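Local structure of mbSHANK1 protein (Monosiga brevicollis, 6X23) at residues 14-19 against 89-94; 63-68 against 94-99. The protein binds the GIRK3 peptide through the PDZ domain described here and may act as a receptor adaptor, as SHANK-type proteins are thought to do. All blocks are in the same frame, centred on the assembly; numbering follows the deposited sequence.

Interactions 1 and 2 are neighbouring strand pairs of one antiparallel sheet in the PDZ domain, with strand 91-99 as the shared element and F94 as the residue common to both. Strand 10-18 lies along one side of strand 91-99 in interaction 1, strand 64-68 along the other in interaction 2. Both contacts have a buried apolar face, and V92 CG2 meets L68 CD1 between them. Interaction 1 is the more peripheral: I16, M18 and V91 make up its outer face, and an arginine bonded to a backbone carbonyl closes its end. Interaction 2 lies nearer the centre of the chain and adds two Asp/Glu-Arg salt bridges and a beta bulge.

Interaction 1 of 2, residues 14-19 against 89-94; sequences DLIIMR and GDVVAF
L15 pairs with F94, and I17 with V92, each pair exchanging two backbone hydrogen bonds across antiparallel strands 14-18 and 91-94. In the second pair I17 N lies 3.0 Å from V92 O, and V92 N returns to I17 O. R19 N adds a bond to D90 O, in the turn just before the second strand begins.

The polar side-chain contact belongs to R19. Its CG stands anti to the backbone N (chi1 -175°), and a bend at chi3 (-51°) places NE beside the carbonyl of G89. That oxygen lies in the guanidinium plane and receives two bonds side-on, from NE at 2.7 Å and from NH2 at 2.9 Å, the latter on a lone pair. NH2 also bonds to I85 O of helix 78-87. An alanine here would probably leave the carbonyls of G89 and I85 without these donors, and the turn after the helix less firmly tied to strand 10-18. Glycine suits position 89 because, with a positive phi, the backbone there would push a CB against the carbonyl O of the residue before.

Apolar contacts differ on the two faces. On the buried one, I17 CD1 reaches F94 CD2 at 3.6 Å, the two side chains crossing at about a right angle, while V92 CG1 lies 3.9 Å from I17 CB. I17 packs on F24 and on helix 53-57, V92 on F24, and F94 on L65 and L68. On the more exposed face V91 CG1 meets I16 CG2 at 3.6 Å and its CG2 meets M18 SD at 3.8 Å.

The chemistry implies a division of labour: backbone bonds set the register; I17, V92 and F94 pack on the buried face; and R19 ties the strand end to helix 78-87, which in PDZ domains flanks the peptide groove.

Interaction 2 of 2, residues 63-68 against 94-99; sequences DRLLEL and FRIARR
The guanidinium of R64 has A97 CB and L66 CD1 over the same face, with R64 NH2 3.6 Å from A97 CB; its polar ends go to E10 and to Q41 O. R98 presents its edge to the carboxylate of D63, the two planes only 25° apart. This is a side-on, two-bond salt bridge: R98 NE lies 2.7 Å from D63 OD1 on its syn lone pair, and R98 NH2 lies 2.7 Å from D63 OD2. The bend at chi3 of R98 (-57°) places NE for this grip. OD2 also accepts from Q60 N, and R98 NH2 also gives to G58 O, so the buried carboxylate has a further donor besides R98, and the guanidinium a second acceptor.

E67 and R95 make a looser pair. Their side chains run side by side, but the planes stand 83° apart, and R95 NH1 meets E67 OE2 at 3.2 Å from above the carboxylate. Their methylenes pack against each other, as long chains with charged ends can on a partly exposed face.

The ring of F94 has E67 O at its edge. Two leucine methyls approach it obliquely, L65 CD1 at 3.4 Å from CD1 and L68 CD1 at 3.3 Å from CE1; leucine suits both places by reaching the ring with a branch tip.

A classic beta bulge interrupts the register: R95 O accepts from L66 N at 2.8 Å and from E67 N at 2.9 Å. At the bulge L66 points toward the partner strand, where its methyls rest on A97 CB.

Within the fold, strand 64-68 lies between strands 91-99 and 71-72. L65, L68 and F94 face helix 78-87 through V81, E84 and I85, whereas L66, R95 and A97 reach K12 and E10 of strand 10-18.

Interaction 1 of 2, residues 14-19 against 89-94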
# COMPACT_ATOMS: atom_id res chain seq x y z
N ASP A 14 -7.48 8.74 -0.38
CA ASP A 14 -8.06 7.45 -0.75
C ASP A 14 -7.60 7.11 -2.16
O ASP A 14 -7.44 7.99 -2.98
CB ASP A 14 -9.57 7.51 -0.70
CG ASP A 14 -10.09 7.80 0.70
OD1 ASP A 14 -10.21 6.85 1.47
OD2 ASP A 14 -10.35 8.98 1.04
N LEU A 15 -7.35 5.84 -2.44
CA LEU A 15 -6.90 5.40 -3.75
C LEU A 15 -7.65 4.12 -4.12
O LEU A 15 -7.95 3.31 -3.24
CB LEU A 15 -5.40 5.09 -3.75
CG LEU A 15 -4.29 6.11 -3.91
CD1 LEU A 15 -4.37 7.08 -2.81
CD2 LEU A 15 -2.99 5.33 -3.83
N ILE A 16 -7.92 3.94 -5.41
CA ILE A 16 -8.50 2.73 -5.97
C ILE A 16 -7.63 2.27 -7.12
O ILE A 16 -7.29 3.07 -8.00
CB ILE A 16 -9.96 2.92 -6.44
CG1 ILE A 16 -10.84 3.39 -5.28
CG2 ILE A 16 -10.53 1.60 -6.91
CD1 ILE A 16 -12.27 3.65 -5.65
N ILE A 17 -7.25 1.00 -7.10
CA ILE A 17 -6.26 0.44 -8.01
C ILE A 17 -6.83 -0.85 -8.60
O ILE A 17 -7.24 -1.75 -7.85
CB ILE A 17 -4.93 0.16 -7.29
CG1 ILE A 17 -4.60 1.26 -6.29
CG2 ILE A 17 -3.82 0.06 -8.30
CD1 ILE A 17 -3.26 1.07 -5.58
N MET A 18 -6.86 -0.93 -9.93
CA MET A 18 -7.24 -2.13 -10.66
C MET A 18 -6.02 -3.04 -10.72
O MET A 18 -4.89 -2.55 -10.88
CB MET A 18 -7.68 -1.78 -12.09
CG MET A 18 -8.81 -0.75 -12.22
SD MET A 18 -10.44 -1.24 -11.64
CE MET A 18 -11.42 0.25 -11.84
N ARG A 19 -6.22 -4.34 -10.60
CA ARG A 19 -5.09 -5.26 -10.66
C ARG A 19 -4.60 -5.37 -12.09
O ARG A 19 -5.40 -5.48 -13.02
CB ARG A 19 -5.46 -6.65 -10.12
CG ARG A 19 -4.25 -7.58 -10.05
CD ARG A 19 -4.59 -8.93 -9.45
NE ARG A 19 -5.28 -8.77 -8.18
CZ ARG A 19 -4.74 -9.02 -6.99
NH1 ARG A 19 -3.48 -9.46 -6.92
NH2 ARG A 19 -5.45 -8.86 -5.88
N GLY A 89 -8.97 -9.41 -5.04
CA GLY A 89 -9.56 -9.60 -6.35
C GLY A 89 -9.02 -8.63 -7.37
O GLY A 89 -7.84 -8.25 -7.36
N ASP A 90 -9.88 -8.19 -8.26
CA ASP A 90 -9.39 -7.38 -9.36
C ASP A 90 -9.18 -5.93 -8.96
O ASP A 90 -8.38 -5.24 -9.60
CB ASP A 90 -10.34 -7.51 -10.55
CG ASP A 90 -10.14 -8.81 -11.28
OD1 ASP A 90 -9.03 -9.39 -11.13
OD2 ASP A 90 -11.08 -9.24 -11.99
N VAL A 91 -9.87 -5.48 -7.93
CA VAL A 91 -9.79 -4.11 -7.46
C VAL A 91 -9.40 -4.11 -5.99
O VAL A 91 -9.79 -4.99 -5.23
CB VAL A 91 -11.14 -3.40 -7.67
CG1 VAL A 91 -10.97 -1.93 -7.46
CG2 VAL A 91 -11.66 -3.71 -9.05
N VAL A 92 -8.67 -3.08 -5.59
CA VAL A 92 -8.31 -2.86 -4.20
C VAL A 92 -8.51 -1.38 -3.92
O VAL A 92 -8.39 -0.55 -4.83
CB VAL A 92 -6.84 -3.28 -3.89
CG1 VAL A 92 -5.86 -2.26 -4.44
CG2 VAL A 92 -6.60 -3.46 -2.43
N ALA A 93 -8.80 -1.05 -2.68
CA ALA A 93 -8.86 0.33 -2.23
C ALA A 93 -7.96 0.49 -1.02
O ALA A 93 -7.95 -0.35 -0.10
CB ALA A 93 -10.28 0.76 -1.88
N PHE A 94 -7.19 1.58 -1.04
CA PHE A 94 -6.25 1.96 0.01
C PHE A 94 -6.64 3.34 0.50
O PHE A 94 -7.02 4.21 -0.30
CB PHE A 94 -4.80 2.01 -0.51
CG PHE A 94 -4.24 0.66 -0.88
CD1 PHE A 94 -4.46 -0.45 -0.09
CD2 PHE A 94 -3.50 0.50 -2.04
CE1 PHE A 94 -3.94 -1.69 -0.43
CE2 PHE A 94 -3.00 -0.74 -2.40
CZ PHE A 94 -3.22 -1.83 -1.59

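Interaction 2 of 2, residues 63-68 against 94-99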
# COMPACT_ATOMS: atom_id res chain seq x y z
N ASP A 63 4.25 6.44 0.65
CA ASP A 63 2.87 6.30 1.10
C ASP A 63 2.78 5.19 2.13
O ASP A 63 3.27 4.08 1.91
CB ASP A 63 1.94 5.98 -0.08
CG ASP A 63 1.65 7.18 -0.96
OD1 ASP A 63 1.80 8.35 -0.54
OD2 ASP A 63 1.23 6.93 -2.10
N ARG A 64 2.15 5.49 3.26
CA ARG A 64 2.00 4.55 4.36
C ARG A 64 0.56 4.05 4.39
O ARG A 64 -0.38 4.84 4.32
CB ARG A 64 2.36 5.20 5.69
CG ARG A 64 2.04 4.33 6.89
CD ARG A 64 2.69 4.88 8.14
NE ARG A 64 2.20 6.20 8.49
CZ ARG A 64 1.13 6.39 9.25
NH1 ARG A 64 0.47 5.34 9.71
NH2 ARG A 64 0.73 7.62 9.54
N LEU A 65 0.40 2.74 4.52
CA LEU A 65 -0.89 2.08 4.42
C LEU A 65 -1.68 2.28 5.70
O LEU A 65 -1.22 1.94 6.79
CB LEU A 65 -0.67 0.60 4.16
CG LEU A 65 -1.92 -0.17 3.74
CD1 LEU A 65 -2.74 0.61 2.70
CD2 LEU A 65 -1.53 -1.53 3.19
N LEU A 66 -2.89 2.84 5.58
CA LEU A 66 -3.77 3.01 6.71
C LEU A 66 -5.01 2.13 6.63
O LEU A 66 -5.38 1.48 7.61
CB LEU A 66 -4.19 4.47 6.81
CG LEU A 66 -3.34 5.44 7.63
CD1 LEU A 66 -1.85 5.28 7.39
CD2 LEU A 66 -3.76 6.87 7.30
N GLU A 67 -5.69 2.09 5.48
CA GLU A 67 -6.90 1.30 5.35
C GLU A 67 -6.83 0.50 4.05
O GLU A 67 -6.35 0.98 3.03
CB GLU A 67 -8.18 2.15 5.33
CG GLU A 67 -8.42 3.06 6.54
CD GLU A 67 -9.75 3.81 6.45
OE1 GLU A 67 -10.45 3.68 5.42
OE2 GLU A 67 -10.09 4.55 7.41
N LEU A 68 -7.34 -0.72 4.12
CA LEU A 68 -7.45 -1.63 3.00
C LEU A 68 -8.92 -1.99 2.89
O LEU A 68 -9.48 -2.56 3.83
CB LEU A 68 -6.60 -2.87 3.24
CG LEU A 68 -6.70 -4.07 2.32
CD1 LEU A 68 -6.20 -3.65 0.97
CD2 LEU A 68 -5.83 -5.16 2.88
N PHE A 94 -7.19 1.58 -1.04
CA PHE A 94 -6.25 1.96 0.01
C PHE A 94 -6.64 3.34 0.50
O PHE A 94 -7.02 4.21 -0.30
CB PHE A 94 -4.80 2.01 -0.51
CG PHE A 94 -4.24 0.66 -0.88
CD1 PHE A 94 -4.46 -0.45 -0.09
CD2 PHE A 94 -3.50 0.50 -2.04
CE1 PHE A 94 -3.94 -1.69 -0.43
CE2 PHE A 94 -3.00 -0.74 -2.40
CZ PHE A 94 -3.22 -1.83 -1.59
N ARG A 95 -6.54 3.54 1.81
CA ARG A 95 -6.34 4.86 2.38
C ARG A 95 -4.92 4.92 2.94
O ARG A 95 -4.50 4.00 3.65
CB ARG A 95 -7.36 5.14 3.48
CG ARG A 95 -7.26 6.53 4.10
CD ARG A 95 -8.37 6.71 5.08
NE ARG A 95 -8.49 8.11 5.45
CZ ARG A 95 -9.40 8.55 6.32
NH1 ARG A 95 -10.23 7.69 6.89
NH2 ARG A 95 -9.46 9.84 6.63
N ILE A 96 -4.19 5.97 2.62
CA ILE A 96 -2.78 6.07 2.96
C ILE A 96 -2.47 7.44 3.56
O ILE A 96 -3.23 8.39 3.40
CB ILE A 96 -1.87 5.82 1.76
CG1 ILE A 96 -2.23 6.79 0.61
CG2 ILE A 96 -1.92 4.35 1.38
CD1 ILE A 96 -1.31 8.03 0.51
N ALA A 97 -1.30 7.51 4.19
CA ALA A 97 -0.77 8.75 4.75
C ALA A 97 0.50 9.12 4.01
O ALA A 97 1.37 8.27 3.79
CB ALA A 97 -0.51 8.60 6.26
N ARG A 98 0.61 10.39 3.62
CA ARG A 98 1.64 10.86 2.70
C ARG A 98 2.30 12.10 3.27
O ARG A 98 1.63 13.03 3.70
CB ARG A 98 1.02 11.17 1.33
CG ARG A 98 1.83 12.02 0.42
CD ARG A 98 1.18 12.05 -0.94
NE ARG A 98 1.01 10.71 -1.51
CZ ARG A 98 0.19 10.42 -2.53
NH1 ARG A 98 -0.56 11.36 -3.08
NH2 ARG A 98 0.11 9.18 -3.00
N ARG A 99 3.63 12.09 3.28
CA ARG A 99 4.40 13.23 3.74
C ARG A 99 3.99 14.47 2.97
O ARG A 99 3.83 14.42 1.76
CB ARG A 99 5.88 12.96 3.52
CG ARG A 99 6.41 13.16 2.06
CD ARG A 99 5.69 12.47 0.83
NE ARG A 99 5.92 13.27 -0.39
CZ ARG A 99 5.09 14.25 -0.83
NH1 ARG A 99 3.94 14.48 -0.21
NH2 ARG A 99 5.38 14.99 -1.91